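Local coordinates for periplasmic binding protein component of an ABC type zinc uptake transporter (Synechocystis sp., PDB 1PQ4) that binds zinc in the periplasm and probably delivers it to the membrane part of an ABC-type zinc uptake transporter, at residues M3-I9 with A52-I58; I80-Q84 with T147-L152. Residues are numbered along the deposited sequence.

Contact 1: residues M3-I9 with A52-I58; sequences MDITVSI and AEAYVLI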
loop_
_atom_site.group_PDB
_atom_site.type_symbol
_atom_site.label_atom_id
_atom_site.label_comp_id
_atom_site.label_asym_id
_atom_site.label_seq_id
_atom_site.Cartn_x
_atom_site.Cartn_y
_atom_site.Cartn_z
ATOM N N MET A 3 -7.663 10.661 20.593
ATOM C CA MET A 3 -8.109 11.398 19.433
ATOM C C MET A 3 -8.699 10.398 18.410
ATOM O O MET A 3 -8.086 9.383 18.111
ATOM C CB MET A 3 -6.900 12.077 18.821
ATOM C CG MET A 3 -7.066 13.016 17.681
ATOM S SD MET A 3 -5.711 14.288 17.885
ATOM C CE MET A 3 -6.260 14.989 19.388
ATOM N N ASP A 4 -9.884 10.691 17.890
ATOM C CA ASP A 4 -10.504 9.859 16.850
ATOM C C ASP A 4 -9.932 10.275 15.515
ATOM O O ASP A 4 -10.063 11.430 15.109
ATOM C CB ASP A 4 -12.006 10.070 16.809
ATOM C CG ASP A 4 -12.705 9.321 17.913
ATOM O OD1 ASP A 4 -12.519 8.097 17.960
ATOM O OD2 ASP A 4 -13.406 9.939 18.727
ATOM N N ILE A 5 -9.344 9.307 14.821
ATOM C CA ILE A 5 -8.694 9.546 13.536
ATOM C C ILE A 5 -9.159 8.487 12.579
ATOM O O ILE A 5 -9.262 7.311 12.937
ATOM C CB ILE A 5 -7.133 9.428 13.687
ATOM C CG1 ILE A 5 -6.659 10.478 14.698
ATOM C CG2 ILE A 5 -6.398 9.627 12.323
ATOM C CD1 ILE A 5 -5.185 10.398 15.090
ATOM N N THR A 6 -9.445 8.906 11.362
ATOM C CA THR A 6 -9.863 7.985 10.341
ATOM C C THR A 6 -8.782 7.953 9.297
ATOM O O THR A 6 -8.149 8.996 8.932
ATOM C CB THR A 6 -11.222 8.433 9.717
ATOM O OG1 THR A 6 -12.251 8.356 10.715
ATOM C CG2 THR A 6 -11.612 7.501 8.591
ATOM N N VAL A 7 -8.514 6.753 8.801
ATOM C CA VAL A 7 -7.534 6.645 7.736
ATOM C C VAL A 7 -8.205 5.949 6.548
ATOM O O VAL A 7 -9.260 5.334 6.702
ATOM C CB VAL A 7 -6.294 5.830 8.163
ATOM C CG1 VAL A 7 -5.658 6.484 9.416
ATOM C CG2 VAL A 7 -6.715 4.376 8.445
ATOM N N SER A 8 -7.586 6.044 5.385
ATOM C CA SER A 8 -8.160 5.436 4.190
ATOM C C SER A 8 -8.062 3.919 4.116
ATOM O O SER A 8 -9.054 3.256 3.873
ATOM C CB SER A 8 -7.507 6.022 2.938
ATOM O OG SER A 8 -7.899 7.376 2.752
ATOM N N ILE A 9 -6.883 3.362 4.399
ATOM C CA ILE A 9 -6.729 1.904 4.212
ATOM C C ILE A 9 -6.105 1.238 5.406
ATOM O O ILE A 9 -5.430 1.891 6.208
ATOM C CB ILE A 9 -5.918 1.619 2.920
ATOM C CG1 ILE A 9 -4.611 2.435 2.934
ATOM C CG2 ILE A 9 -6.726 2.014 1.701
ATOM C CD1 ILE A 9 -3.544 1.948 1.956
ATOM N N ALA A 52 -14.707 12.305 13.849
ATOM C CA ALA A 52 -13.270 12.408 13.558
ATOM C C ALA A 52 -12.602 13.751 13.769
ATOM O O ALA A 52 -13.087 14.784 13.326
ATOM C CB ALA A 52 -13.009 11.974 12.144
ATOM N N GLU A 53 -11.462 13.709 14.432
ATOM C CA GLU A 53 -10.656 14.906 14.631
ATOM C C GLU A 53 -9.714 15.119 13.455
ATOM O O GLU A 53 -9.349 16.259 13.101
ATOM C CB GLU A 53 -9.925 14.765 15.954
ATOM C CG GLU A 53 -10.950 14.922 17.081
ATOM C CD GLU A 53 -10.456 14.461 18.400
ATOM O OE1 GLU A 53 -10.856 13.349 18.822
ATOM O OE2 GLU A 53 -9.661 15.216 19.009
ATOM N N ALA A 54 -9.307 14.018 12.833
ATOM C CA ALA A 54 -8.443 14.121 11.670
ATOM C C ALA A 54 -8.655 12.943 10.729
ATOM O O ALA A 54 -9.211 11.898 11.092
ATOM C CB ALA A 54 -6.992 14.201 12.091
ATOM N N TYR A 55 -8.199 13.120 9.521
ATOM C CA TYR A 55 -8.320 12.083 8.512
ATOM C C TYR A 55 -6.947 12.010 7.870
ATOM O O TYR A 55 -6.379 13.039 7.449
ATOM C CB TYR A 55 -9.387 12.464 7.476
ATOM C CG TYR A 55 -9.612 11.372 6.476
ATOM C CD1 TYR A 55 -10.794 10.595 6.495
ATOM C CD2 TYR A 55 -8.628 11.060 5.541
ATOM C CE1 TYR A 55 -10.980 9.550 5.604
ATOM C CE2 TYR A 55 -8.800 10.007 4.651
ATOM C CZ TYR A 55 -9.990 9.259 4.688
ATOM O OH TYR A 55 -10.181 8.275 3.757
ATOM N N VAL A 56 -6.380 10.809 7.812
ATOM C CA VAL A 56 -5.054 10.686 7.205
ATOM C C VAL A 56 -5.114 10.164 5.772
ATOM O O VAL A 56 -5.499 9.023 5.522
ATOM C CB VAL A 56 -4.137 9.790 8.067
ATOM C CG1 VAL A 56 -2.744 9.588 7.344
ATOM C CG2 VAL A 56 -3.909 10.486 9.406
ATOM N N LEU A 57 -4.756 11.039 4.832
ATOM C CA LEU A 57 -4.761 10.727 3.421
ATOM C C LEU A 57 -3.499 10.025 2.959
ATOM O O LEU A 57 -2.379 10.339 3.419
ATOM C CB LEU A 57 -4.822 12.021 2.606
ATOM C CG LEU A 57 -5.989 12.976 2.893
ATOM C CD1 LEU A 57 -5.631 14.402 2.399
ATOM C CD2 LEU A 57 -7.232 12.435 2.231
ATOM N N ILE A 58 -3.667 9.098 2.030
ATOM C CA ILE A 58 -2.487 8.511 1.411
ATOM C C ILE A 58 -1.955 9.674 0.525
ATOM O O ILE A 58 -0.749 9.898 0.389
ATOM C CB ILE A 58 -2.895 7.327 0.503
ATOM C CG1 ILE A 58 -3.214 6.084 1.372
ATOM C CG2 ILE A 58 -1.822 7.066 -0.538
ATOM C CD1 ILE A 58 -4.517 6.153 2.076
#

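Contact 2: residues I80-Q84 with T147-L152; sequences IDSAQ and TIAKEL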
loop_
_atom_site.group_PDB
_atom_site.type_symbol
_atom_site.label_atom_id
_atom_site.label_comp_id
_atom_site.label_asym_id
_atom_site.label_seq_id
_atom_site.Cartn_x
_atom_site.Cartn_y
_atom_site.Cartn_z
ATOM N N ILE A 80 -4.814 15.319 6.873
ATOM C CA ILE A 80 -3.356 15.180 6.904
ATOM C C ILE A 80 -2.900 14.518 5.617
ATOM O O ILE A 80 -3.226 13.371 5.359
ATOM C CB ILE A 80 -2.915 14.342 8.099
ATOM C CG1 ILE A 80 -3.208 15.109 9.403
ATOM C CG2 ILE A 80 -1.440 14.041 8.000
ATOM C CD1 ILE A 80 -3.182 14.261 10.671
ATOM N N ASP A 81 -2.120 15.242 4.815
ATOM C CA ASP A 81 -1.637 14.709 3.551
ATOM C C ASP A 81 -0.326 13.970 3.806
ATOM O O ASP A 81 0.746 14.584 3.908
ATOM C CB ASP A 81 -1.432 15.851 2.577
ATOM C CG ASP A 81 -0.855 15.393 1.254
ATOM O OD1 ASP A 81 -0.649 14.171 1.044
ATOM O OD2 ASP A 81 -0.598 16.283 0.423
ATOM N N SER A 82 -0.385 12.642 3.902
ATOM C CA SER A 82 0.845 11.933 4.251
ATOM C C SER A 82 1.878 11.826 3.163
ATOM O O SER A 82 3.015 11.448 3.436
ATOM C CB SER A 82 0.530 10.549 4.850
ATOM O OG SER A 82 0.210 9.654 3.838
ATOM N N ALA A 83 1.521 12.201 1.934
ATOM C CA ALA A 83 2.467 12.133 0.841
ATOM C C ALA A 83 3.317 13.416 0.706
ATOM O O ALA A 83 4.132 13.517 -0.226
ATOM C CB ALA A 83 1.742 11.883 -0.473
ATOM N N GLN A 84 3.166 14.365 1.624
ATOM C CA GLN A 84 3.950 15.610 1.463
ATOM C C GLN A 84 5.447 15.411 1.287
ATOM O O GLN A 84 6.100 14.672 2.035
ATOM C CB GLN A 84 3.683 16.618 2.602
ATOM C CG GLN A 84 4.013 16.218 4.004
ATOM C CD GLN A 84 3.886 17.394 5.015
ATOM O OE1 GLN A 84 2.921 18.181 4.968
ATOM N NE2 GLN A 84 4.862 17.496 5.943
ATOM N N THR A 147 5.576 12.952 8.687
ATOM C CA THR A 147 4.528 13.926 8.396
ATOM C C THR A 147 3.383 13.680 9.340
ATOM O O THR A 147 2.849 14.603 9.952
ATOM C CB THR A 147 4.065 13.792 6.917
ATOM O OG1 THR A 147 5.162 14.111 6.045
ATOM C CG2 THR A 147 2.862 14.728 6.614
ATOM N N ILE A 148 2.982 12.418 9.492
ATOM C CA ILE A 148 1.867 12.161 10.391
ATOM C C ILE A 148 2.137 12.567 11.848
ATOM O O ILE A 148 1.285 13.205 12.506
ATOM C CB ILE A 148 1.460 10.656 10.304
ATOM C CG1 ILE A 148 0.989 10.330 8.862
ATOM C CG2 ILE A 148 0.389 10.360 11.343
ATOM C CD1 ILE A 148 0.827 8.843 8.562
ATOM N N ALA A 149 3.305 12.190 12.371
ATOM C CA ALA A 149 3.624 12.498 13.767
ATOM C C ALA A 149 3.651 14.023 13.962
ATOM O O ALA A 149 3.122 14.536 14.936
ATOM C CB ALA A 149 4.997 11.894 14.149
ATOM N N LYS A 150 4.283 14.721 13.022
ATOM C CA LYS A 150 4.372 16.195 13.094
ATOM C C LYS A 150 2.951 16.767 13.122
ATOM O O LYS A 150 2.647 17.642 13.935
ATOM C CB LYS A 150 5.157 16.730 11.871
ATOM C CG LYS A 150 5.056 18.253 11.666
ATOM C CD LYS A 150 5.503 18.695 10.265
ATOM C CE LYS A 150 5.081 20.150 9.975
ATOM N NZ LYS A 150 3.599 20.411 10.165
ATOM N N GLU A 151 2.050 16.274 12.261
ATOM C CA GLU A 151 0.695 16.808 12.295
ATOM C C GLU A 151 -0.066 16.446 13.532
ATOM O O GLU A 151 -0.849 17.270 14.033
ATOM C CB GLU A 151 -0.087 16.398 11.059
ATOM C CG GLU A 151 0.568 16.929 9.828
ATOM C CD GLU A 151 0.116 18.343 9.466
ATOM O OE1 GLU A 151 -0.050 19.190 10.365
ATOM O OE2 GLU A 151 -0.061 18.595 8.260
ATOM N N LEU A 152 0.131 15.229 14.053
ATOM C CA LEU A 152 -0.580 14.826 15.283
ATOM C C LEU A 152 -0.099 15.648 16.496
ATOM O O LEU A 152 -0.878 15.927 17.447
ATOM C CB LEU A 152 -0.373 13.321 15.593
ATOM C CG LEU A 152 -1.142 12.346 14.667
ATOM C CD1 LEU A 152 -0.938 10.887 15.117
ATOM C CD2 LEU A 152 -2.614 12.760 14.691
HETATM O O HOH W 1 -1.275 17.856 5.692
#

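Contact 1: residues M3-I9 with A52-I58
Strands 3-7 and 54-57 are neighbours in the parallel sheet of the N-terminal lobe, one of the two lobes of this solute-binding protein fold; strand 3-7 also pairs with strand 24-28 on its other edge. Ile5, Thr6 and Val7 face Ala54, Tyr55 and Val56 in register, with axes 4.7 Å apart and 27° from exact alignment. Thr6 holds the ladder: its N donates to Ala54 O (3.0 Å) and its O accepts from Val56 N (2.8 Å). Farther back, Glu53 N gives to Asp4 O (2.8 Å), and the Glu53 side chain, m at chi1 and t at chi2, reaches past this bond so that its OE1 accepts from Asp4 N (3.0 Å).

On the face bearing Ile5, Val7, Ala54 and Val56, the m rotamer of Ile5 and the t rotamer of Val56 bring Ile5 CG2 and Val56 CG2 to 3.9 Å. Val7 CG1 lies 3.9 Å from Val56 CB. Helix 138-155 packs over this face, with Leu152 against Ile5 and Ile148 against Val56. Thr6 and Tyr55 occupy the opposite face, where Thr6 CG2 rests 3.7 Å from Tyr55 CE1.

Beyond the strands, Ile9, in the p rotamer, places CG1 3.8 Å from Ile58 CD1; the Ile9 side chain lies about 8 Å from the bound zinc. Glu63 takes hydrogen bonds from Ser8 OG and Ile58 N, tying the two strand ends together. The t rotamer of Tyr55 lays the ring along the sheet toward the C-terminal ends, where Tyr55 OH donates to Ser8 OG at 2.7 Å.

Contact 2: residues I80-Q84 with T147-L152
Residues 147-152 form a little under two turns of helix 138-155, which lies against strand 78-81 and the turn that follows it. The face it presents begins at Thr147, whose CB points toward the turn: CG2 sits 3.4 Å from Asp81 O and 4.2 Å from Ser82 CA, while OG1 comes 3.2 Å from Gln84 CG. That hydroxyl is hydrogen-bonded to Arg143 O, one turn back in the same helix. The turn it meets is type I, from Asp81 to Gln84; Asp81 OD1 accepts from Ala83 N (3.1 Å) in an Asx turn, and Ser82 OG is tied to Leu57 O of the adjacent strand.

Ile148, one residue on, sets CG1 4.0 Å from Ser82 CB and also touches Val56 of strand 54-57 and Leu16 of helix 10-20. Lys150, at the exposed edge, makes a long salt bridge from NZ to Glu151 OE1 (3.9 Å). Glu151 works in two ways. Its CB packs 3.8 Å from Ile80 CG1, and its carboxylate bends back, chi1 and chi2 both m, until OE2 receives a hydrogen bond from a water at 2.9 Å; the same water accepts from Asp81 N, also at 2.9 Å, so helix and strand are bridged at the outer edge of the sheet. Leu152 closes the series, CD2 lying 4.3 Å from Ile80 CD1. Ile80 thus fits its aliphatic branches against Ile148, Glu151 and Leu152. Packing a helix on a parallel sheet in this way is characteristic of the layered alpha/beta lobes of solute-binding proteins.

From the N terminus, strand 3-7 leads through helix 10-20, strand 24-28 and helix 43-48, after which strand 54-57 returns beside it and contact 1 closes a loop of 42 intervening residues. The chain then runs through helix 67-73 to strand 78-81. Contact 2 opens there and closes on helix 138-155 after 62 intervening residues, a loop that includes the unmodelled residues 94-127. The two follow in series, neither nested nor crossed, the centres of contact 1 and contact 2 lying about 11 Å apart. Strands 54-57 and 78-81 join them within one sheet through Tyr55 O and Ile80 N (2.8 Å), and Ile5 CD1 meets Leu152 CD2 at 3.5 Å.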